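Local structure of luciferase-like enzymeAMP-CoA-ligase (Zophobas atratus, 4W8O) at residues Ser55-Ala59 with Ile88-Leu93; Phe25-Glu29 with Tyr48-Lys52; Ser69-Phe75 with Gly94-Leu100; Ser19-Phe25 with Phe169-Thr174. The protein probably activates carboxylic acids with ATP as an AMP-CoA-ligase of the ANL superfamily, a luciferase-like enzyme from a nonluminescent mealworm. All coordinates share one frame. Residue numbers count along the deposited sequence, not the author numbering.

Contact 1: Ser55-Ala59 with Ile88-Leu93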
# COMPACT_ATOMS: atom_id res chain seq x y z
N SER A 55 -14.48 9.00 -11.43
CA SER A 55 -14.83 8.30 -10.20
C SER A 55 -16.20 8.73 -9.67
O SER A 55 -16.94 7.90 -9.14
CB SER A 55 -13.75 8.51 -9.12
OG SER A 55 -13.59 9.88 -8.80
N THR A 56 -16.54 10.01 -9.80
CA THR A 56 -17.86 10.50 -9.38
C THR A 56 -18.95 9.80 -10.19
O THR A 56 -19.95 9.34 -9.63
CB THR A 56 -17.96 12.04 -9.51
OG1 THR A 56 -17.01 12.66 -8.63
CG2 THR A 56 -19.36 12.53 -9.17
N ARG A 57 -18.73 9.67 -11.49
CA ARG A 57 -19.69 9.01 -12.37
C ARG A 57 -19.83 7.53 -12.06
O ARG A 57 -20.95 7.01 -12.02
CB ARG A 57 -19.30 9.20 -13.84
CG ARG A 57 -19.54 10.60 -14.34
CD ARG A 57 -18.93 10.79 -15.71
NE ARG A 57 -19.04 12.17 -16.17
CZ ARG A 57 -18.54 12.61 -17.32
NH1 ARG A 57 -17.88 11.80 -18.13
NH2 ARG A 57 -18.70 13.88 -17.66
N VAL A 58 -18.71 6.85 -11.81
CA VAL A 58 -18.75 5.46 -11.39
C VAL A 58 -19.52 5.31 -10.07
O VAL A 58 -20.34 4.40 -9.94
CB VAL A 58 -17.34 4.85 -11.26
CG1 VAL A 58 -17.39 3.46 -10.65
CG2 VAL A 58 -16.67 4.78 -12.63
N ALA A 59 -19.27 6.21 -9.12
CA ALA A 59 -19.94 6.17 -7.81
C ALA A 59 -21.46 6.32 -7.93
O ALA A 59 -22.21 5.57 -7.30
CB ALA A 59 -19.40 7.27 -6.90
N ILE A 88 -11.78 4.11 -5.89
CA ILE A 88 -12.00 5.47 -5.40
C ILE A 88 -13.49 5.75 -5.31
O ILE A 88 -13.97 6.29 -4.31
CB ILE A 88 -11.35 6.51 -6.35
CG1 ILE A 88 -9.82 6.43 -6.27
CG2 ILE A 88 -11.81 7.93 -6.04
CD1 ILE A 88 -9.11 6.96 -7.50
N ALA A 89 -14.22 5.38 -6.36
CA ALA A 89 -15.67 5.55 -6.43
C ALA A 89 -16.38 4.82 -5.29
O ALA A 89 -17.24 5.38 -4.61
CB ALA A 89 -16.18 5.06 -7.79
N SER A 90 -16.00 3.56 -5.09
CA SER A 90 -16.56 2.74 -4.02
C SER A 90 -16.28 3.35 -2.64
O SER A 90 -17.14 3.36 -1.76
CB SER A 90 -15.99 1.32 -4.08
OG SER A 90 -16.44 0.65 -5.24
N SER A 91 -15.07 3.88 -2.48
CA SER A 91 -14.70 4.58 -1.25
C SER A 91 -15.54 5.83 -1.00
O SER A 91 -15.83 6.14 0.14
CB SER A 91 -13.21 4.92 -1.26
OG SER A 91 -12.44 3.74 -1.20
N TYR A 92 -15.94 6.53 -2.06
CA TYR A 92 -16.85 7.69 -1.92
C TYR A 92 -18.15 7.29 -1.23
O TYR A 92 -18.73 8.08 -0.49
CB TYR A 92 -17.21 8.33 -3.26
CG TYR A 92 -16.10 9.01 -4.04
CD1 TYR A 92 -14.93 9.44 -3.43
CD2 TYR A 92 -16.26 9.28 -5.40
CE1 TYR A 92 -13.93 10.08 -4.15
CE2 TYR A 92 -15.28 9.92 -6.14
CZ TYR A 92 -14.11 10.32 -5.51
OH TYR A 92 -13.12 10.96 -6.22
N LEU A 93 -18.60 6.07 -1.49
CA LEU A 93 -19.84 5.55 -0.90
C LEU A 93 -19.63 4.89 0.45
O LEU A 93 -20.58 4.41 1.06
CB LEU A 93 -20.49 4.56 -1.86
CG LEU A 93 -20.77 5.12 -3.26
CD1 LEU A 93 -21.40 4.05 -4.12
CD2 LEU A 93 -21.66 6.36 -3.18

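Contact 2: Phe25-Glu29 with Tyr48-Lys52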
# COMPACT_ATOMS: atom_id res chain seq x y z
N PHE A 25 -11.56 12.45 -2.30
CA PHE A 25 -12.38 13.49 -2.95
C PHE A 25 -11.77 14.88 -2.71
O PHE A 25 -11.55 15.64 -3.66
CB PHE A 25 -13.80 13.44 -2.38
CG PHE A 25 -14.82 14.18 -3.20
CD1 PHE A 25 -15.51 13.55 -4.23
CD2 PHE A 25 -15.13 15.51 -2.91
CE1 PHE A 25 -16.46 14.23 -4.97
CE2 PHE A 25 -16.09 16.19 -3.65
CZ PHE A 25 -16.76 15.55 -4.68
N GLU A 26 -11.50 15.18 -1.45
CA GLU A 26 -10.88 16.46 -1.06
C GLU A 26 -9.52 16.66 -1.74
O GLU A 26 -9.23 17.76 -2.22
CB GLU A 26 -10.72 16.53 0.46
CG GLU A 26 -9.99 17.77 0.97
CD GLU A 26 -9.60 17.67 2.44
OE1 GLU A 26 -10.16 16.82 3.17
OE2 GLU A 26 -8.72 18.45 2.87
N CYS A 27 -8.71 15.60 -1.79
CA CYS A 27 -7.42 15.67 -2.46
C CYS A 27 -7.59 16.02 -3.94
O CYS A 27 -6.87 16.86 -4.46
CB CYS A 27 -6.65 14.35 -2.30
SG CYS A 27 -6.00 14.09 -0.64
N CYS A 28 -8.55 15.38 -4.60
CA CYS A 28 -8.85 15.68 -6.00
C CYS A 28 -9.19 17.17 -6.21
O CYS A 28 -8.67 17.78 -7.15
CB CYS A 28 -9.99 14.80 -6.53
SG CYS A 28 -9.51 13.10 -6.94
N GLU A 29 -10.04 17.74 -5.36
CA GLU A 29 -10.41 19.16 -5.48
C GLU A 29 -9.22 20.07 -5.27
O GLU A 29 -9.03 21.05 -5.99
CB GLU A 29 -11.51 19.53 -4.47
CG GLU A 29 -12.85 18.91 -4.80
CD GLU A 29 -13.95 19.20 -3.78
OE1 GLU A 29 -13.66 19.21 -2.56
OE2 GLU A 29 -15.11 19.40 -4.21
N TYR A 48 -5.92 14.97 -11.62
CA TYR A 48 -6.81 14.78 -10.47
C TYR A 48 -8.23 15.21 -10.81
O TYR A 48 -9.19 14.57 -10.38
CB TYR A 48 -6.31 15.56 -9.25
CG TYR A 48 -5.21 14.85 -8.50
CD1 TYR A 48 -5.50 13.84 -7.58
CD2 TYR A 48 -3.87 15.17 -8.72
CE1 TYR A 48 -4.49 13.19 -6.89
CE2 TYR A 48 -2.86 14.52 -8.04
CZ TYR A 48 -3.17 13.53 -7.13
OH TYR A 48 -2.16 12.89 -6.44
N SER A 49 -8.36 16.29 -11.57
CA SER A 49 -9.65 16.75 -12.05
C SER A 49 -10.39 15.66 -12.83
O SER A 49 -11.56 15.38 -12.58
CB SER A 49 -9.47 17.96 -12.96
OG SER A 49 -10.70 18.29 -13.55
N SER A 50 -9.69 15.06 -13.80
CA SER A 50 -10.27 14.01 -14.62
C SER A 50 -10.61 12.78 -13.79
O SER A 50 -11.64 12.15 -14.01
CB SER A 50 -9.31 13.64 -15.75
OG SER A 50 -9.83 12.59 -16.54
N VAL A 51 -9.73 12.42 -12.86
CA VAL A 51 -9.99 11.30 -11.97
C VAL A 51 -11.24 11.53 -11.11
O VAL A 51 -12.04 10.60 -10.90
CB VAL A 51 -8.78 11.01 -11.07
CG1 VAL A 51 -9.16 10.10 -9.90
CG2 VAL A 51 -7.67 10.37 -11.90
N LYS A 52 -11.41 12.76 -10.64
CA LYS A 52 -12.59 13.13 -9.86
C LYS A 52 -13.88 12.95 -10.67
O LYS A 52 -14.88 12.45 -10.16
CB LYS A 52 -12.50 14.57 -9.36
CG LYS A 52 -13.57 14.96 -8.35
CD LYS A 52 -13.26 16.30 -7.71
CE LYS A 52 -14.47 16.86 -6.98
NZ LYS A 52 -15.54 17.33 -7.91

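Contact 3: Ser69-Phe75 with Gly94-Leu100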
# COMPACT_ATOMS: atom_id res chain seq x y z
N SER A 69 -22.43 1.63 2.20
CA SER A 69 -21.23 1.46 2.99
C SER A 69 -21.02 0.05 3.55
O SER A 69 -19.90 -0.32 3.88
CB SER A 69 -21.22 2.47 4.13
OG SER A 69 -22.19 2.12 5.10
N THR A 70 -22.09 -0.74 3.67
CA THR A 70 -21.97 -2.10 4.21
C THR A 70 -21.42 -3.12 3.19
O THR A 70 -20.98 -4.19 3.58
CB THR A 70 -23.32 -2.61 4.76
OG1 THR A 70 -24.34 -2.45 3.78
CG2 THR A 70 -23.72 -1.84 6.02
N ASP A 71 -21.43 -2.78 1.90
CA ASP A 71 -20.98 -3.71 0.88
C ASP A 71 -19.47 -3.76 0.72
O ASP A 71 -18.78 -2.80 1.01
CB ASP A 71 -21.59 -3.35 -0.47
CG ASP A 71 -23.08 -3.49 -0.49
OD1 ASP A 71 -23.57 -4.57 -0.09
OD2 ASP A 71 -23.77 -2.54 -0.89
N VAL A 72 -18.98 -4.90 0.26
CA VAL A 72 -17.57 -5.08 -0.11
C VAL A 72 -17.46 -5.05 -1.63
O VAL A 72 -18.20 -5.74 -2.31
CB VAL A 72 -17.03 -6.43 0.40
CG1 VAL A 72 -15.61 -6.69 -0.11
CG2 VAL A 72 -17.06 -6.46 1.92
N VAL A 73 -16.53 -4.27 -2.16
CA VAL A 73 -16.27 -4.23 -3.58
C VAL A 73 -14.84 -4.71 -3.80
O VAL A 73 -13.90 -4.21 -3.19
CB VAL A 73 -16.45 -2.83 -4.19
CG1 VAL A 73 -16.23 -2.87 -5.69
CG2 VAL A 73 -17.84 -2.29 -3.88
N CYS A 74 -14.71 -5.69 -4.68
CA CYS A 74 -13.45 -6.36 -4.91
C CYS A 74 -12.85 -6.01 -6.27
O CYS A 74 -13.57 -5.66 -7.20
CB CYS A 74 -13.70 -7.85 -4.81
SG CYS A 74 -12.20 -8.81 -4.69
N PHE A 75 -11.53 -6.08 -6.38
CA PHE A 75 -10.80 -5.73 -7.60
C PHE A 75 -9.76 -6.80 -7.92
O PHE A 75 -9.01 -7.22 -7.04
CB PHE A 75 -10.15 -4.36 -7.44
CG PHE A 75 -11.12 -3.30 -7.07
CD1 PHE A 75 -11.47 -3.10 -5.75
CD2 PHE A 75 -11.78 -2.56 -8.05
CE1 PHE A 75 -12.42 -2.16 -5.40
CE2 PHE A 75 -12.73 -1.63 -7.72
CZ PHE A 75 -13.06 -1.43 -6.40
N GLY A 94 -18.39 4.89 0.94
CA GLY A 94 -18.06 4.27 2.21
C GLY A 94 -18.01 2.75 2.18
O GLY A 94 -17.94 2.11 3.23
N ALA A 95 -18.06 2.16 0.98
CA ALA A 95 -17.99 0.70 0.85
C ALA A 95 -16.56 0.21 1.15
O ALA A 95 -15.59 0.97 1.06
CB ALA A 95 -18.43 0.26 -0.54
N LYS A 96 -16.46 -1.06 1.54
CA LYS A 96 -15.18 -1.68 1.86
C LYS A 96 -14.53 -2.10 0.55
O LYS A 96 -15.17 -2.77 -0.27
CB LYS A 96 -15.40 -2.92 2.74
CG LYS A 96 -15.88 -2.63 4.16
CD LYS A 96 -17.39 -2.62 4.31
CE LYS A 96 -17.80 -2.03 5.66
NZ LYS A 96 -17.76 -0.53 5.68
N VAL A 97 -13.27 -1.72 0.34
CA VAL A 97 -12.54 -2.10 -0.88
C VAL A 97 -11.41 -3.06 -0.58
O VAL A 97 -10.73 -2.93 0.44
CB VAL A 97 -11.99 -0.88 -1.66
CG1 VAL A 97 -13.12 0.03 -2.08
CG2 VAL A 97 -10.94 -0.10 -0.86
N VAL A 98 -11.22 -4.02 -1.48
CA VAL A 98 -10.21 -5.05 -1.32
C VAL A 98 -9.70 -5.53 -2.68
O VAL A 98 -10.47 -5.68 -3.62
CB VAL A 98 -10.75 -6.24 -0.48
CG1 VAL A 98 -11.95 -6.91 -1.15
CG2 VAL A 98 -9.65 -7.26 -0.23
N ASN A 99 -8.40 -5.77 -2.77
CA ASN A 99 -7.79 -6.21 -4.02
C ASN A 99 -7.29 -7.64 -3.96
O ASN A 99 -6.77 -8.09 -2.93
CB ASN A 99 -6.65 -5.26 -4.38
CG ASN A 99 -7.11 -3.82 -4.49
OD1 ASN A 99 -7.61 -3.42 -5.53
ND2 ASN A 99 -6.98 -3.05 -3.40
N LEU A 100 -7.47 -8.37 -5.06
CA LEU A 100 -6.93 -9.71 -5.23
C LEU A 100 -5.74 -9.69 -6.18
O LEU A 100 -5.67 -8.83 -7.06
CB LEU A 100 -7.99 -10.65 -5.78
CG LEU A 100 -9.32 -10.69 -5.05
CD1 LEU A 100 -10.25 -11.64 -5.76
CD2 LEU A 100 -9.16 -11.08 -3.59

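Contact 4: Ser19-Phe25 with Phe169-Thr174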
# COMPACT_ATOMS: atom_id res chain seq x y z
N SER A 19 -13.68 10.04 6.31
CA SER A 19 -13.64 8.76 5.65
C SER A 19 -12.53 8.79 4.60
O SER A 19 -12.08 9.84 4.19
CB SER A 19 -14.99 8.45 5.00
OG SER A 19 -15.23 9.33 3.91
N PHE A 20 -12.12 7.60 4.17
CA PHE A 20 -11.12 7.44 3.12
C PHE A 20 -11.65 8.03 1.81
O PHE A 20 -10.90 8.65 1.07
CB PHE A 20 -10.77 5.94 2.96
CG PHE A 20 -9.74 5.65 1.89
CD1 PHE A 20 -8.55 6.37 1.84
CD2 PHE A 20 -9.95 4.64 0.97
CE1 PHE A 20 -7.60 6.09 0.86
CE2 PHE A 20 -9.00 4.35 0.00
CZ PHE A 20 -7.83 5.08 -0.05
N GLY A 21 -12.94 7.87 1.54
CA GLY A 21 -13.59 8.48 0.38
C GLY A 21 -13.56 10.00 0.38
O GLY A 21 -13.23 10.62 -0.63
N GLU A 22 -13.92 10.60 1.51
CA GLU A 22 -13.85 12.06 1.67
C GLU A 22 -12.41 12.57 1.49
O GLU A 22 -12.18 13.62 0.88
CB GLU A 22 -14.38 12.47 3.06
CG GLU A 22 -15.89 12.30 3.21
CD GLU A 22 -16.38 12.48 4.64
OE1 GLU A 22 -15.71 12.00 5.59
OE2 GLU A 22 -17.45 13.10 4.84
N PHE A 23 -11.46 11.82 2.03
CA PHE A 23 -10.04 12.13 1.83
C PHE A 23 -9.71 12.22 0.34
O PHE A 23 -9.26 13.25 -0.13
CB PHE A 23 -9.17 11.06 2.49
CG PHE A 23 -7.72 11.17 2.15
CD1 PHE A 23 -6.91 12.13 2.76
CD2 PHE A 23 -7.14 10.29 1.24
CE1 PHE A 23 -5.57 12.23 2.45
CE2 PHE A 23 -5.79 10.38 0.93
CZ PHE A 23 -5.01 11.36 1.53
N LEU A 24 -9.97 11.15 -0.39
CA LEU A 24 -9.61 11.09 -1.81
C LEU A 24 -10.29 12.21 -2.61
O LEU A 24 -9.66 12.83 -3.48
CB LEU A 24 -9.98 9.73 -2.40
CG LEU A 24 -9.22 8.52 -1.85
CD1 LEU A 24 -9.91 7.24 -2.27
CD2 LEU A 24 -7.77 8.51 -2.30
N PHE A 25 -11.56 12.45 -2.30
CA PHE A 25 -12.38 13.49 -2.95
C PHE A 25 -11.77 14.88 -2.71
O PHE A 25 -11.55 15.64 -3.66
CB PHE A 25 -13.80 13.44 -2.38
CG PHE A 25 -14.82 14.18 -3.20
CD1 PHE A 25 -15.51 13.55 -4.23
CD2 PHE A 25 -15.13 15.51 -2.91
CE1 PHE A 25 -16.46 14.23 -4.97
CE2 PHE A 25 -16.09 16.19 -3.65
CZ PHE A 25 -16.76 15.55 -4.68
N PHE A 169 -22.94 15.72 -6.22
CA PHE A 169 -22.48 14.52 -5.52
C PHE A 169 -21.42 14.85 -4.48
O PHE A 169 -20.48 15.60 -4.73
CB PHE A 169 -21.94 13.48 -6.49
CG PHE A 169 -21.38 12.26 -5.80
CD1 PHE A 169 -22.23 11.26 -5.34
CD2 PHE A 169 -20.02 12.13 -5.59
CE1 PHE A 169 -21.72 10.15 -4.70
CE2 PHE A 169 -19.50 11.01 -4.94
CZ PHE A 169 -20.36 10.02 -4.50
N LYS A 170 -21.61 14.27 -3.30
CA LYS A 170 -20.61 14.32 -2.25
C LYS A 170 -20.44 12.90 -1.69
O LYS A 170 -21.40 12.13 -1.65
CB LYS A 170 -21.03 15.28 -1.12
CG LYS A 170 -21.07 16.75 -1.52
CD LYS A 170 -19.68 17.30 -1.83
CE LYS A 170 -19.67 18.82 -1.95
NZ LYS A 170 -18.28 19.31 -2.22
N PRO A 171 -19.22 12.55 -1.27
CA PRO A 171 -19.05 11.25 -0.61
C PRO A 171 -20.00 11.08 0.57
O PRO A 171 -20.28 12.05 1.28
CB PRO A 171 -17.59 11.28 -0.14
CG PRO A 171 -16.91 12.23 -1.07
CD PRO A 171 -17.94 13.26 -1.43
N SER A 172 -20.48 9.86 0.77
CA SER A 172 -21.41 9.56 1.85
C SER A 172 -20.77 9.78 3.21
O SER A 172 -19.59 9.47 3.40
CB SER A 172 -21.86 8.11 1.76
OG SER A 172 -22.41 7.82 0.49
N LYS A 173 -21.53 10.34 4.14
CA LYS A 173 -21.12 10.37 5.53
C LYS A 173 -21.15 8.94 6.04
O LYS A 173 -22.05 8.18 5.69
CB LYS A 173 -22.06 11.27 6.34
CG LYS A 173 -21.93 12.74 6.00
CD LYS A 173 -20.55 13.25 6.42
CE LYS A 173 -20.34 14.71 6.08
NZ LYS A 173 -18.94 15.08 6.44
N THR A 174 -20.15 8.57 6.83
CA THR A 174 -20.09 7.21 7.38
C THR A 174 -19.40 7.22 8.74
O THR A 174 -18.98 8.27 9.23
CB THR A 174 -19.41 6.23 6.39
OG1 THR A 174 -19.51 4.88 6.90
CG2 THR A 174 -17.95 6.60 6.16
O HOH W 1 -17.37 8.45 2.27
O HOH W 2 -18.71 14.13 2.57
O HOH W 3 -17.80 10.38 7.14

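Contact 1: Ser55-Ala59 with Ile88-Leu93
Close helix-helix packing through alanines is the principle here, worked out in the N-terminal part of the ANL adenylate-forming fold: helix 48-64 crosses helix 85-92, the connecting helix of a beta-alpha-beta unit, on the layer that covers its sheet. The short segments cross at -58°, with axes 8.0 Å apart. That spacing is possible because A59 and A89 meet at the crossing, their CA atoms 4.5 Å and their CB atoms 4.0 Å apart. The methyl of A89 settles between residues one turn apart, its CB lying 3.2 Å from S55 O and 3.6 Å from A59 N, while V58 CG1 approaches the same CB to 3.5 Å. I88 CG2 reaches S55 CB at 3.7 Å; just past the C-terminus of helix 85-92, L93 CD1 comes within 3.6 Å of A59 O. Every touching residue is buried. The Y92 ring turns its edge to helix 48-64, with A59 CB 4.0 Å from Y92 CD2, and meets F25 of helix 20-30 edge-to-face. S55 OG also bonds the carbonyl of V51 within its own helix, and the polar link of the interface ends on it: Y92 OH donates to S55 OG at 2.8 Å.

Contact 2: Phe25-Glu29 with Tyr48-Lys52
The long side chain of K52 serves this contact mainly as a hydrocarbon, although it carries a charge at its tip. Its CE lies over a face of the F25 ring, 3.9 Å from the centroid and 26° off the normal, a CH-pi contact in which K52 CE approaches F25 CZ to 3.5 Å. One carbon nearer the backbone, K52 CD packs against C28 CB at 3.8 Å, while K52 CE also rests on E29 CG at 3.4 Å. The charges come near without forming a salt bridge: K52 NZ is 4.3 Å from E29 OE2, beyond salt-bridge range. A lysine thus lines a hydrophobic interface with its methylenes. Alongside it, C28 fills the gap between the helices. Its SG sits at the edge of the Y48 ring, 5.5 Å from the centroid and 88° off the normal, a Cys sulfur-aromatic contact, and C28 SG touches V51 CG1 at 4.2 Å. The closest CA pair, C28 and Y48, is 5.0 Å apart. The two segments run at 138°, obliquely antiparallel, with axes 8.9 Å apart. Between helices 20-30 and 48-64 in the chain lie the antiparallel strands 35-39 and 44-47. Helix 228-239 presses F238 against C27, C28 and Y48, whose hydroxyl bonds the carbonyl of S242, while V51 reaches I85 and I88 of helix 85-92.

Contact 3: Ser69-Phe75 with Gly94-Leu100
A ladder of backbone hydrogen bonds binds these parallel strands: K96 N to D71 O (2.9 Å), V73 N to K96 O (2.8 Å), V98 N to V73 O (3.2 Å), F75 N to V98 O (3.0 Å) and L100 N to F75 O (2.8 Å). Before the ladder starts, K96 NZ donates to S69 O at 2.8 Å and also to the carbonyl of T179, tying its side chain to both flanking chain segments. V72, C74, K96 and V98 share one sheet face, where V72 CG1 meets V98 CG1 at 3.8 Å; C74 SG touches L100 CG at 3.5 Å. On the other face F75 CE1 lies 4.0 Å from V97 CB, and V73 CG2 lies 4.2 Å from A95 CB, beneath helix 85-92. G94 ends that helix in a Schellman motif, its positive phi turning the chain into strand 96-99. Strand 72-76, helix 85-92 and strand 96-99 thereby form a classic beta-alpha-beta crossover within the mixed sheet of the adenylate-forming fold.

Contact 4: Ser19-Phe25 with Phe169-Thr174
E22 is the polar centre of this junction, and each of its carboxylate oxygens has identified partners. OE1 accepts from the backbone of S19 (S19 N to E22 OE1, 2.9 Å), and S19 OG in turn accepts from E22 N at 3.0 Å, so the two bonds cap the N-terminal end of helix 20-30 reciprocally. OE2 faces the loop: K173 NZ donates to E22 OE2 at 2.9 Å in a salt bridge. Water completes the network. Water 1 accepts a hydrogen bond from S19 OG at 2.8 Å and donates one to S172 O at 2.7 Å; water 2 donates to both E22 OE2 (2.8 Å) and P171 O (2.9 Å); water 3 donates to E22 OE1 (3.1 Å) and accepts from T174 N (3.0 Å). The amide of S172 is engaged by the backbone of Y92 in helix 85-92. Beyond the polar end, P171 CD lies over a face of the F25 ring, 3.7 Å from the centroid and 11° off the normal, a CH-pi contact, while F25 CE1 meets the edge of the F169 ring, 4.2 Å from F169 CD2. Together S19 and E22 make a textbook capping box, with S19 as N-cap, whose glutamate also holds the loop leading to strand 179-184.

Burial and chemistry change together across these four contacts. Contacts 1, 2 and 3 are buried and contact 4 only partly so, yet contact 1 relies on small side chains and contact 3 on backbone pairing; helix 85-92 supplies one side of contact 1, while its S90 packs on V73 and V97 of contact 3. Contacts 1 and 2 both use helix 48-64, and contacts 2 and 4 share F25, which receives K52 in one and P171 in the other. Charge appears at exposed edges: a lysine and a glutamate beyond salt-bridge range in contact 2, a salt bridge flanked by bridging waters in contact 4. Contact 4 also spans the longest stretch of chain, whereas contacts 2 and 3 do not touch.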